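PDB 4P0O: serine protease inhibitor 4, isoform B from Drosophila melanogaster, which probably inhibits serine-type and cysteine-type endopeptidases, as a serpin. Local coordinates for residues A57-Q62 and G290-F295; M47-A52 and S69-I74; R185-H190 and V199-L204; V235-K240 and A356-T361. All coordinates share one frame; numbering follows the deposited sequence.

Contact 1 of 4, residues A57-Q62 and G290-F295; sequences ATQLDQ and GMSRMF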
loop_
_atom_site.group_PDB
_atom_site.type_symbol
_atom_site.label_atom_id
_atom_site.label_comp_id
_atom_site.label_asym_id
_atom_site.label_seq_id
_atom_site.Cartn_x
_atom_site.Cartn_y
_atom_site.Cartn_z
ATOM N N ALA A 57 14.226 14.949 -8.771
ATOM C CA ALA A 57 12.802 15.275 -8.706
ATOM C C ALA A 57 12.052 14.735 -9.930
ATOM O O ALA A 57 10.963 14.196 -9.806
ATOM C CB ALA A 57 12.620 16.775 -8.584
ATOM N N THR A 58 12.646 14.869 -11.111
ATOM C CA THR A 58 11.969 14.462 -12.340
ATOM C C THR A 58 11.743 12.957 -12.322
ATOM O O THR A 58 10.667 12.489 -12.681
ATOM C CB THR A 58 12.765 14.886 -13.585
ATOM O OG1 THR A 58 12.912 16.309 -13.577
ATOM C CG2 THR A 58 12.062 14.464 -14.872
ATOM N N GLN A 59 12.741 12.204 -11.869
ATOM C CA GLN A 59 12.595 10.749 -11.769
ATOM C C GLN A 59 11.453 10.377 -10.826
ATOM O O GLN A 59 10.640 9.514 -11.139
ATOM C CB GLN A 59 13.888 10.093 -11.304
ATOM C CG GLN A 59 14.985 10.042 -12.354
ATOM C CD GLN A 59 16.216 9.293 -11.861
ATOM O OE1 GLN A 59 16.225 8.749 -10.759
ATOM N NE2 GLN A 59 17.256 9.256 -12.681
ATOM N N LEU A 60 11.366 11.048 -9.682
ATOM C CA LEU A 60 10.272 10.793 -8.742
ATOM C C LEU A 60 8.907 11.141 -9.327
ATOM O O LEU A 60 7.945 10.384 -9.173
ATOM C CB LEU A 60 10.491 11.571 -7.439
ATOM C CG LEU A 60 11.514 10.941 -6.497
ATOM C CD1 LEU A 60 12.067 11.952 -5.524
ATOM C CD2 LEU A 60 10.910 9.750 -5.744
ATOM N N ASP A 61 8.816 12.279 -10.001
ATOM C CA ASP A 61 7.578 12.657 -10.659
ATOM C C ASP A 61 7.116 11.555 -11.607
ATOM O O ASP A 61 5.951 11.159 -11.617
ATOM C CB ASP A 61 7.744 13.961 -11.450
ATOM C CG ASP A 61 7.849 15.172 -10.562
ATOM O OD1 ASP A 61 7.528 15.062 -9.354
ATOM O OD2 ASP A 61 8.254 16.231 -11.077
ATOM N N GLN A 62 8.045 11.050 -12.403
ATOM C CA GLN A 62 7.680 10.115 -13.462
ATOM C C GLN A 62 7.449 8.704 -12.949
ATOM O O GLN A 62 6.548 7.995 -13.418
ATOM C CB GLN A 62 8.765 10.149 -14.536
ATOM C CG GLN A 62 8.747 11.478 -15.279
ATOM C CD GLN A 62 9.892 11.636 -16.266
ATOM O OE1 GLN A 62 10.682 10.714 -16.486
ATOM N NE2 GLN A 62 9.980 12.812 -16.871
ATOM N N GLY A 290 12.817 3.245 -12.451
ATOM C CA GLY A 290 13.504 4.396 -13.003
ATOM C C GLY A 290 13.811 5.499 -12.018
ATOM O O GLY A 290 14.167 6.602 -12.438
ATOM N N MET A 291 13.689 5.211 -10.722
ATOM C CA MET A 291 13.981 6.199 -9.677
ATOM C C MET A 291 15.258 5.835 -8.920
ATOM O O MET A 291 15.222 5.509 -7.742
ATOM C CB MET A 291 12.819 6.301 -8.712
ATOM C CG MET A 291 11.535 6.793 -9.375
ATOM S SD MET A 291 10.095 6.805 -8.292
ATOM C CE MET A 291 9.607 5.069 -8.313
ATOM N N SER A 292 16.380 5.904 -9.609
ATOM C CA SER A 292 17.652 5.476 -9.044
ATOM C C SER A 292 18.501 6.618 -8.466
ATOM O O SER A 292 19.276 6.405 -7.531
ATOM C CB SER A 292 18.460 4.739 -10.116
ATOM O OG SER A 292 18.511 5.511 -11.300
ATOM N N ARG A 293 18.379 7.819 -9.022
ATOM C CA ARG A 293 19.294 8.894 -8.664
ATOM C C ARG A 293 19.169 9.258 -7.176
ATOM O O ARG A 293 20.151 9.625 -6.545
ATOM C CB ARG A 293 19.047 10.109 -9.555
ATOM C CG ARG A 293 20.107 11.182 -9.499
ATOM C CD ARG A 293 19.891 12.204 -10.614
ATOM N NE ARG A 293 20.823 13.333 -10.562
ATOM C CZ ARG A 293 22.002 13.375 -11.177
ATOM N NH1 ARG A 293 22.439 12.339 -11.891
ATOM N NH2 ARG A 293 22.758 14.453 -11.072
ATOM N N MET A 294 17.968 9.122 -6.615
ATOM C CA MET A 294 17.734 9.440 -5.203
ATOM C C MET A 294 18.599 8.644 -4.211
ATOM O O MET A 294 18.818 9.101 -3.096
ATOM C CB MET A 294 16.252 9.217 -4.861
ATOM C CG MET A 294 15.781 7.778 -5.082
ATOM S SD MET A 294 13.982 7.623 -5.079
ATOM C CE MET A 294 13.645 7.915 -3.348
ATOM N N PHE A 295 19.087 7.465 -4.608
ATOM C CA PHE A 295 19.943 6.641 -3.741
ATOM C C PHE A 295 21.418 6.865 -3.999
ATOM O O PHE A 295 22.253 6.336 -3.279
ATOM C CB PHE A 295 19.633 5.152 -3.930
ATOM C CG PHE A 295 18.176 4.827 -3.858
ATOM C CD1 PHE A 295 17.522 4.770 -2.635
ATOM C CD2 PHE A 295 17.450 4.582 -5.014
ATOM C CE1 PHE A 295 16.181 4.475 -2.569
ATOM C CE2 PHE A 295 16.109 4.286 -4.952
ATOM C CZ PHE A 295 15.464 4.240 -3.732
HETATM O O HOH W 1 15.492 9.502 -8.202
HETATM O O HOH W 2 20.013 7.846 -12.063
#
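Helix 283-288 ends in a Schellman motif with Gly290 at its C-prime position, and the turn that follows is met by Gln59 from helix 54-64. Gly290 has positive phi and sends its carbonyl along the stem of that glutamine, with O 3.5 Å from Gln59 CG. With CG anti to the carbonyl carbon (chi1 -74°) and the chain extended beyond it, Gln59 carries its amide across the turn. OE1 accepts from Arg293 N at 2.9 Å in a nearly straight bond (165°), in the carbonyl plane and on a lone pair. A water 2.8 Å from Gln59 OE1 donates to it and accepts from Met294 N, so the amide serves the start of the 3-10 turn 293-295 both directly and through water. NE2 is held by Glu55 of its own helix and reaches a second water that is also bonded to Ser292 OG. Arg293 points its CB at the glutamine amide, but its guanidinium runs on to a salt bridge with Glu300. Next to these polar bonds, Leu60 CD2 sits 3.8 Å from Met294 SD and 4.0 Å from Met291 SD, crossing both thioether chains at about a right angle. Met291 CG also lies against Gln59 O, at 3.4 Å. In this helical part of the serpin fold, helix 54-64 thus bonds the turn that follows the Schellman-terminated helix 283-288.

Contact 2 of 4, residues M47-A52 and S69-I74; sequences MARLGA and SDPEQI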
loop_
_atom_site.group_PDB
_atom_site.type_symbol
_atom_site.label_atom_id
_atom_site.label_comp_id
_atom_site.label_asym_id
_atom_site.label_seq_id
_atom_site.Cartn_x
_atom_site.Cartn_y
_atom_site.Cartn_z
ATOM N N MET A 47 6.200 13.041 -0.298
ATOM C CA MET A 47 6.729 13.929 0.734
ATOM C C MET A 47 8.223 14.174 0.506
ATOM O O MET A 47 8.681 15.301 0.584
ATOM C CB MET A 47 6.486 13.357 2.137
ATOM C CG MET A 47 5.027 13.431 2.588
ATOM S SD MET A 47 4.835 13.154 4.363
ATOM C CE MET A 47 5.173 11.401 4.475
ATOM N N ALA A 48 8.973 13.123 0.182
ATOM C CA ALA A 48 10.403 13.281 -0.091
ATOM C C ALA A 48 10.638 14.142 -1.341
ATOM O O ALA A 48 11.545 14.965 -1.363
ATOM C CB ALA A 48 11.067 11.917 -0.250
ATOM N N ARG A 49 9.820 13.933 -2.368
ATOM C CA ARG A 49 9.882 14.703 -3.607
ATOM C C ARG A 49 9.796 16.203 -3.382
ATOM O O ARG A 49 10.406 16.972 -4.130
ATOM C CB ARG A 49 8.762 14.266 -4.555
ATOM C CG ARG A 49 8.396 15.250 -5.656
ATOM C CD ARG A 49 9.508 15.422 -6.608
ATOM N NE ARG A 49 9.151 16.303 -7.722
ATOM C CZ ARG A 49 9.335 17.619 -7.762
ATOM N NH1 ARG A 49 9.874 18.277 -6.740
ATOM N NH2 ARG A 49 9.012 18.274 -8.861
ATOM N N LEU A 50 9.044 16.627 -2.366
ATOM C CA LEU A 50 8.925 18.055 -2.065
ATOM C C LEU A 50 10.291 18.703 -1.835
ATOM O O LEU A 50 10.464 19.896 -2.092
ATOM C CB LEU A 50 8.047 18.289 -0.839
ATOM C CG LEU A 50 6.608 17.779 -0.840
ATOM C CD1 LEU A 50 5.921 18.181 0.464
ATOM C CD2 LEU A 50 5.834 18.282 -2.063
ATOM N N GLY A 51 11.253 17.927 -1.348
ATOM C CA GLY A 51 12.583 18.438 -1.062
ATOM C C GLY A 51 13.600 18.122 -2.143
ATOM O O GLY A 51 14.783 18.445 -1.991
ATOM N N ALA A 52 13.148 17.499 -3.234
ATOM C CA ALA A 52 14.038 17.100 -4.318
ATOM C C ALA A 52 14.150 18.153 -5.409
ATOM O O ALA A 52 13.240 18.972 -5.607
ATOM C CB ALA A 52 13.569 15.775 -4.933
ATOM N N SER A 69 5.021 18.918 -11.664
ATOM C CA SER A 69 6.402 19.030 -11.235
ATOM C C SER A 69 6.559 20.190 -10.264
ATOM O O SER A 69 7.668 20.504 -9.843
ATOM C CB SER A 69 7.318 19.223 -12.440
ATOM O OG SER A 69 7.053 20.455 -13.076
ATOM N N ASP A 70 5.437 20.811 -9.903
ATOM C CA ASP A 70 5.412 21.912 -8.940
ATOM C C ASP A 70 5.105 21.358 -7.549
ATOM O O ASP A 70 4.016 20.826 -7.345
ATOM C CB ASP A 70 4.356 22.946 -9.361
ATOM C CG ASP A 70 4.256 24.131 -8.417
ATOM O OD1 ASP A 70 4.986 24.199 -7.413
ATOM O OD2 ASP A 70 3.423 25.019 -8.688
ATOM N N PRO A 71 6.051 21.486 -6.590
ATOM C CA PRO A 71 5.838 20.950 -5.239
ATOM C C PRO A 71 4.542 21.431 -4.599
ATOM O O PRO A 71 3.861 20.653 -3.947
ATOM C CB PRO A 71 7.054 21.469 -4.458
ATOM C CG PRO A 71 8.120 21.613 -5.483
ATOM C CD PRO A 71 7.420 22.025 -6.750
ATOM N N GLU A 72 4.201 22.695 -4.795
ATOM C CA GLU A 72 2.974 23.238 -4.229
ATOM C C GLU A 72 1.737 22.526 -4.759
ATOM O O GLU A 72 0.813 22.235 -3.994
ATOM C CB GLU A 72 2.867 24.740 -4.523
ATOM C CG GLU A 72 2.573 25.583 -3.313
ATOM C CD GLU A 72 2.925 27.037 -3.538
ATOM O OE1 GLU A 72 2.672 27.538 -4.651
ATOM O OE2 GLU A 72 3.471 27.667 -2.608
ATOM N N GLN A 73 1.695 22.301 -6.068
ATOM C CA GLN A 73 0.605 21.582 -6.713
ATOM C C GLN A 73 0.550 20.114 -6.283
ATOM O O GLN A 73 -0.504 19.575 -6.040
ATOM C CB GLN A 73 0.714 21.660 -8.240
ATOM C CG GLN A 73 0.509 23.046 -8.829
ATOM C CD GLN A 73 0.692 23.128 -10.353
ATOM O OE1 GLN A 73 1.390 22.325 -10.974
ATOM N NE2 GLN A 73 0.071 24.130 -10.953
ATOM N N ILE A 74 1.710 19.480 -6.194
ATOM C CA ILE A 74 1.759 18.087 -5.799
ATOM C C ILE A 74 1.201 17.959 -4.402
ATOM O O ILE A 74 0.366 17.126 -4.143
ATOM C CB ILE A 74 3.211 17.574 -5.797
ATOM C CG1 ILE A 74 3.757 17.501 -7.214
ATOM C CG2 ILE A 74 3.327 16.212 -5.137
ATOM C CD1 ILE A 74 5.259 17.442 -7.267
#
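Arg49 and Ile74 cross at about a right angle, the isoleucine laying CD1 over one face of the guanidinium, 3.9 Å above its plane and toward the rim. Arg49 CG stands anti to the backbone N (chi1 160°), and a bend at chi2 turns the rest of the chain toward the start of helix 71-86. There the edge of the guanidinium faces Ser69 O, 2.8 Å from NH2, but at 120° this hydrogen bond is weak; the stronger polar partner is Asp61 of helix 54-64, which forms a salt bridge through Arg49 NE. Pro71 approaches the same group obliquely, with CG 4.0 Å from NH1. Leu50 touches the same turn of helix 71-86 with its CD2 methyl, which lies 3.6 Å from Pro71 O, 4.2 Å from Pro71 CB and 4.5 Å from Ile74 CG2. Leu50 also packs on Phe109 and Leu113 of helix 107-116. Asp70 turns away from the contact and caps helix 71-86, its OD1 accepting from Glu72 N at 3.1 Å. A buried arginine thus has apolar carbon over one face and oxygens at its N-H groups, an arrangement in which Asp61 probably balances its charge, with Ser69 O adding a weak, poorly angled bond.

Contact 3 of 4, residues R185-H190 and V199-L204; sequences RPDTFH and VPMMSL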
loop_
_atom_site.group_PDB
_atom_site.type_symbol
_atom_site.label_atom_id
_atom_site.label_comp_id
_atom_site.label_asym_id
_atom_site.label_seq_id
_atom_site.Cartn_x
_atom_site.Cartn_y
_atom_site.Cartn_z
ATOM N N ARG A 185 -15.885 -23.785 7.597
ATOM C CA ARG A 185 -15.378 -25.132 7.842
ATOM C C ARG A 185 -14.049 -25.354 7.129
ATOM O O ARG A 185 -13.727 -24.659 6.168
ATOM C CB ARG A 185 -16.395 -26.175 7.382
ATOM C CG ARG A 185 -16.750 -26.084 5.911
ATOM C CD ARG A 185 -17.689 -27.200 5.480
ATOM N NE ARG A 185 -17.987 -27.129 4.051
ATOM C CZ ARG A 185 -18.826 -27.948 3.422
ATOM N NH1 ARG A 185 -19.449 -28.907 4.097
ATOM N NH2 ARG A 185 -19.044 -27.819 2.119
ATOM N N PRO A 186 -13.265 -26.329 7.599
ATOM C CA PRO A 186 -12.045 -26.642 6.859
ATOM C C PRO A 186 -12.379 -27.071 5.445
ATOM O O PRO A 186 -13.308 -27.857 5.238
ATOM C CB PRO A 186 -11.427 -27.802 7.657
ATOM C CG PRO A 186 -12.063 -27.723 9.000
ATOM C CD PRO A 186 -13.446 -27.216 8.762
ATOM N N ASP A 187 -11.629 -26.564 4.476
ATOM C CA ASP A 187 -11.828 -26.957 3.097
ATOM C C ASP A 187 -10.536 -26.778 2.315
ATOM O O ASP A 187 -9.575 -26.180 2.796
ATOM C CB ASP A 187 -12.952 -26.145 2.454
ATOM C CG ASP A 187 -13.672 -26.907 1.348
ATOM O OD1 ASP A 187 -13.242 -28.031 0.995
ATOM O OD2 ASP A 187 -14.668 -26.371 0.822
ATOM N N THR A 188 -10.530 -27.294 1.095
ATOM C CA THR A 188 -9.302 -27.407 0.331
ATOM C C THR A 188 -8.948 -26.114 -0.381
ATOM O O THR A 188 -9.777 -25.540 -1.087
ATOM C CB THR A 188 -9.409 -28.529 -0.696
ATOM O OG1 THR A 188 -9.814 -29.736 -0.035
ATOM C CG2 THR A 188 -8.074 -28.757 -1.385
ATOM N N PHE A 189 -7.721 -25.654 -0.148
ATOM C CA PHE A 189 -7.123 -24.566 -0.908
ATOM C C PHE A 189 -5.995 -25.141 -1.755
ATOM O O PHE A 189 -5.074 -25.780 -1.225
ATOM C CB PHE A 189 -6.589 -23.465 0.013
ATOM C CG PHE A 189 -6.033 -22.271 -0.731
ATOM C CD1 PHE A 189 -6.863 -21.231 -1.118
ATOM C CD2 PHE A 189 -4.693 -22.202 -1.062
ATOM C CE1 PHE A 189 -6.362 -20.141 -1.803
ATOM C CE2 PHE A 189 -4.181 -21.117 -1.756
ATOM C CZ PHE A 189 -5.025 -20.076 -2.128
ATOM N N HIS A 190 -6.086 -24.935 -3.064
ATOM C CA HIS A 190 -5.147 -25.530 -4.007
ATOM C C HIS A 190 -3.958 -24.623 -4.230
ATOM O O HIS A 190 -4.102 -23.564 -4.821
ATOM C CB HIS A 190 -5.829 -25.821 -5.351
ATOM C CG HIS A 190 -6.996 -26.741 -5.241
ATOM N ND1 HIS A 190 -6.919 -28.081 -5.563
ATOM C CD2 HIS A 190 -8.269 -26.526 -4.840
ATOM C CE1 HIS A 190 -8.092 -28.648 -5.354
ATOM N NE2 HIS A 190 -8.930 -27.725 -4.913
ATOM N N VAL A 199 -7.884 -25.313 4.984
ATOM C CA VAL A 199 -7.948 -23.985 5.593
ATOM C C VAL A 199 -9.378 -23.670 6.022
ATOM O O VAL A 199 -10.326 -24.256 5.502
ATOM C CB VAL A 199 -7.468 -22.880 4.627
ATOM C CG1 VAL A 199 -6.076 -23.167 4.130
ATOM C CG2 VAL A 199 -8.439 -22.704 3.456
ATOM N N PRO A 200 -9.539 -22.747 6.977
ATOM C CA PRO A 200 -10.910 -22.350 7.310
ATOM C C PRO A 200 -11.526 -21.602 6.135
ATOM O O PRO A 200 -11.064 -20.531 5.756
ATOM C CB PRO A 200 -10.737 -21.473 8.550
ATOM C CG PRO A 200 -9.315 -21.000 8.494
ATOM C CD PRO A 200 -8.533 -22.060 7.806
ATOM N N MET A 201 -12.539 -22.203 5.531
ATOM C CA MET A 201 -13.179 -21.630 4.359
ATOM C C MET A 201 -14.535 -21.041 4.764
ATOM O O MET A 201 -15.416 -21.760 5.247
ATOM C CB MET A 201 -13.333 -22.699 3.270
ATOM C CG MET A 201 -13.789 -22.184 1.915
ATOM S SD MET A 201 -12.568 -21.159 1.045
ATOM C CE MET A 201 -11.341 -22.398 0.665
ATOM N N MET A 202 -14.666 -19.724 4.605
ATOM C CA MET A 202 -15.917 -19.018 4.866
ATOM C C MET A 202 -16.855 -19.177 3.678
ATOM O O MET A 202 -16.417 -19.285 2.534
ATOM C CB MET A 202 -15.652 -17.532 5.140
ATOM C CG MET A 202 -14.583 -17.300 6.204
ATOM S SD MET A 202 -14.318 -15.576 6.653
ATOM C CE MET A 202 -13.822 -14.892 5.076
ATOM N N SER A 203 -18.151 -19.208 3.956
ATOM C CA SER A 203 -19.144 -19.418 2.922
ATOM C C SER A 203 -20.331 -18.485 3.115
ATOM O O SER A 203 -20.852 -18.356 4.221
ATOM C CB SER A 203 -19.619 -20.872 2.925
ATOM O OG SER A 203 -20.742 -21.011 2.084
ATOM N N LEU A 204 -20.753 -17.856 2.020
ATOM C CA LEU A 204 -21.862 -16.918 2.037
ATOM C C LEU A 204 -22.559 -16.860 0.681
ATOM O O LEU A 204 -21.912 -16.720 -0.355
ATOM C CB LEU A 204 -21.355 -15.531 2.429
ATOM C CG LEU A 204 -22.297 -14.335 2.345
ATOM C CD1 LEU A 204 -23.446 -14.485 3.325
ATOM C CD2 LEU A 204 -21.495 -13.067 2.619
#
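Four backbone hydrogen bonds join Arg185 to Met201 and Asp187 to Val199, with a pair of prolines between them. Arg185 N donates to Met201 O at 3.1 Å and Met201 N returns to Arg185 O at 2.8 Å; likewise Asp187 N reaches Val199 O at 2.8 Å and Val199 N reaches Asp187 O at 2.9 Å. Neither Pro186 nor Pro200 has an N-H to offer, and both fall in the non-hydrogen-bonded pair. There Pro186 CA comes within 3.2 Å of Val199 O as a CA-H...O contact, adding to the bond that oxygen takes from Asp187 N. On the other edge of strand 196-213, Pro200 and Met202 make their backbone bonds to Arg273 and Leu271 of strand 263-281. Asp187 OD1 accepts weakly from the following Thr188 N, OD2 has a long, weak ion pair with Lys270, and Thr188 OG1 is bonded to Gln198. On the face shared with Val199, Asp187 CB packs 3.6 Å from Met201 CB. Farther along, Phe189 CB rests 4.0 Å from Val199 CG2. The N-to-C directions of the two short segments differ by 102°, a strong twist in this antiparallel hairpin of serpin sheet C.

Contact 4 of 4, residues V235-K240 and A356-T361; sequences VLPNTK and ADHPFT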
loop_
_atom_site.group_PDB
_atom_site.type_symbol
_atom_site.label_atom_id
_atom_site.label_comp_id
_atom_site.label_asym_id
_atom_site.label_seq_id
_atom_site.Cartn_x
_atom_site.Cartn_y
_atom_site.Cartn_z
ATOM N N VAL A 235 -9.987 -10.732 -7.516
ATOM C CA VAL A 235 -9.835 -11.157 -8.900
ATOM C C VAL A 235 -9.251 -12.568 -8.894
ATOM O O VAL A 235 -8.121 -12.813 -8.444
ATOM C CB VAL A 235 -8.953 -10.209 -9.722
ATOM C CG1 VAL A 235 -9.093 -10.536 -11.195
ATOM C CG2 VAL A 235 -9.352 -8.740 -9.465
ATOM N N LEU A 236 -10.049 -13.473 -9.434
ATOM C CA LEU A 236 -9.853 -14.905 -9.308
ATOM C C LEU A 236 -9.638 -15.550 -10.668
ATOM O O LEU A 236 -10.546 -15.571 -11.499
ATOM C CB LEU A 236 -11.070 -15.504 -8.621
ATOM C CG LEU A 236 -11.086 -17.015 -8.350
ATOM C CD1 LEU A 236 -10.034 -17.362 -7.293
ATOM C CD2 LEU A 236 -12.462 -17.486 -7.904
ATOM N N PRO A 237 -8.421 -16.061 -10.930
ATOM C CA PRO A 237 -8.200 -16.791 -12.180
ATOM C C PRO A 237 -9.173 -17.963 -12.351
ATOM O O PRO A 237 -9.540 -18.619 -11.371
ATOM C CB PRO A 237 -6.758 -17.313 -12.043
ATOM C CG PRO A 237 -6.142 -16.523 -10.965
ATOM C CD PRO A 237 -7.239 -16.103 -10.051
ATOM N N ASN A 238 -9.568 -18.246 -13.582
ATOM C CA ASN A 238 -10.460 -19.375 -13.822
ATOM C C ASN A 238 -9.778 -20.729 -13.611
ATOM O O ASN A 238 -10.454 -21.725 -13.352
ATOM C CB ASN A 238 -11.029 -19.321 -15.234
ATOM C CG ASN A 238 -12.023 -18.212 -15.423
ATOM O OD1 ASN A 238 -12.548 -17.642 -14.463
ATOM N ND2 ASN A 238 -12.298 -17.892 -16.680
ATOM N N THR A 239 -8.453 -20.783 -13.748
ATOM C CA THR A 239 -7.724 -22.040 -13.547
ATOM C C THR A 239 -6.966 -22.004 -12.224
ATOM O O THR A 239 -6.565 -20.943 -11.750
ATOM C CB THR A 239 -6.744 -22.320 -14.702
ATOM O OG1 THR A 239 -5.760 -21.281 -14.755
ATOM C CG2 THR A 239 -7.491 -22.378 -16.029
ATOM N N LYS A 240 -6.786 -23.174 -11.621
ATOM C CA LYS A 240 -6.133 -23.277 -10.324
ATOM C C LYS A 240 -4.726 -22.700 -10.310
ATOM O O LYS A 240 -4.328 -22.104 -9.321
ATOM C CB LYS A 240 -6.068 -24.744 -9.870
ATOM C CG LYS A 240 -7.410 -25.335 -9.514
ATOM C CD LYS A 240 -7.282 -26.808 -9.111
ATOM C CE LYS A 240 -8.639 -27.497 -9.125
ATOM N NZ LYS A 240 -9.719 -26.642 -8.540
ATOM N N ALA A 356 -13.014 -18.979 -3.960
ATOM C CA ALA A 356 -11.624 -18.532 -3.934
ATOM C C ALA A 356 -10.760 -19.606 -3.250
ATOM O O ALA A 356 -10.198 -19.385 -2.179
ATOM C CB ALA A 356 -11.512 -17.209 -3.221
ATOM N N ASP A 357 -10.665 -20.762 -3.891
ATOM C CA ASP A 357 -9.946 -21.906 -3.317
ATOM C C ASP A 357 -8.642 -22.228 -4.053
ATOM O O ASP A 357 -8.140 -23.347 -3.997
ATOM C CB ASP A 357 -10.850 -23.132 -3.291
ATOM C CG ASP A 357 -11.333 -23.542 -4.670
ATOM O OD1 ASP A 357 -10.836 -23.009 -5.689
ATOM O OD2 ASP A 357 -12.195 -24.433 -4.732
ATOM N N HIS A 358 -8.114 -21.215 -4.725
ATOM C CA HIS A 358 -6.812 -21.281 -5.369
ATOM C C HIS A 358 -6.299 -19.845 -5.442
ATOM O O HIS A 358 -7.042 -18.909 -5.133
ATOM C CB HIS A 358 -6.907 -21.942 -6.751
ATOM C CG HIS A 358 -7.880 -21.285 -7.683
ATOM N ND1 HIS A 358 -9.228 -21.567 -7.672
ATOM C CD2 HIS A 358 -7.695 -20.365 -8.660
ATOM C CE1 HIS A 358 -9.835 -20.847 -8.601
ATOM N NE2 HIS A 358 -8.925 -20.118 -9.221
ATOM N N PRO A 359 -5.018 -19.660 -5.790
ATOM C CA PRO A 359 -4.442 -18.318 -5.621
ATOM C C PRO A 359 -5.192 -17.212 -6.352
ATOM O O PRO A 359 -5.648 -17.398 -7.484
ATOM C CB PRO A 359 -3.023 -18.493 -6.161
ATOM C CG PRO A 359 -2.697 -19.958 -5.811
ATOM C CD PRO A 359 -3.987 -20.683 -6.041
ATOM N N PHE A 360 -5.320 -16.067 -5.683
ATOM C CA PHE A 360 -6.054 -14.939 -6.208
ATOM C C PHE A 360 -5.376 -13.635 -5.798
ATOM O O PHE A 360 -4.489 -13.617 -4.931
ATOM C CB PHE A 360 -7.511 -14.973 -5.727
ATOM C CG PHE A 360 -7.680 -14.933 -4.232
ATOM C CD1 PHE A 360 -7.828 -13.724 -3.557
ATOM C CD2 PHE A 360 -7.753 -16.103 -3.501
ATOM C CE1 PHE A 360 -8.010 -13.705 -2.185
ATOM C CE2 PHE A 360 -7.937 -16.077 -2.126
ATOM C CZ PHE A 360 -8.071 -14.874 -1.472
ATOM N N THR A 361 -5.790 -12.554 -6.439
ATOM C CA THR A 361 -5.317 -11.230 -6.058
ATOM C C THR A 361 -6.508 -10.431 -5.533
ATOM O O THR A 361 -7.670 -10.719 -5.866
ATOM C CB THR A 361 -4.592 -10.541 -7.243
ATOM O OG1 THR A 361 -3.955 -9.329 -6.799
ATOM C CG2 THR A 361 -5.561 -10.240 -8.345
HETATM O O HOH W 3 -4.502 -19.142 -9.281
#
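Both ring nitrogens of the buried His358 act as donors. NE2 gives a nearly straight bond (171°) to Pro237 O at 2.7 Å, and ND1 binds OD1 of the adjacent Asp357 at 2.9 Å. Each acceptor lies close to the ring plane, so the two bonds fix the rotation of the imidazole. Its first torsion (chi1 56°) places CG between the backbone N and the carbonyl carbon, which swings the ring toward the 235-240 segment. Over one face comes Leu236 CD1, 3.9 Å from the ring centroid in a CH-pi contact; on the opposite face the backbone N of Lys240 stands 4.2 Å above the plane, toward the rim. The same leucine methyl also touches Phe360 CB, at 3.8 Å. Beyond, Val235 N to Thr361 O at 2.8 Å and Thr361 N to Val235 O at 3.1 Å pair strands 230-237 and 360-366, neighbours in serpin sheet B. A water donates to Lys240 O and Pro359 O, joining the loops where direct pairing stops. Donation from both nitrogens suggests that the imidazole may be protonated, with Asp357 as its counter-charge; Lys240 NZ, 4.8 Å from Asp357 OD1, could add only a distant influence.

The four contacts form two groups in one serpin domain. Contacts 1 and 2, with centres 12 Å apart, are joined by the salt bridge of Asp61 OD1 with Arg49 NE at 2.6 Å; helix 54-64 follows helix 38-49 and precedes helix 71-86. Contacts 3 and 4, 14 Å apart, meet where His190 N lies 2.8 Å from Asp357 O, a probable hydrogen bond, and Phe189 CZ packs 3.6 Å from His358 C. Between the groups, contacts 2 and 3 are about 47 Å apart between centres. Strand 328-341 lies between strands 161-174 and 311-324, consistent with an inserted reactive-centre loop as in cleaved serpins; residues 343-349 that follow are not modelled.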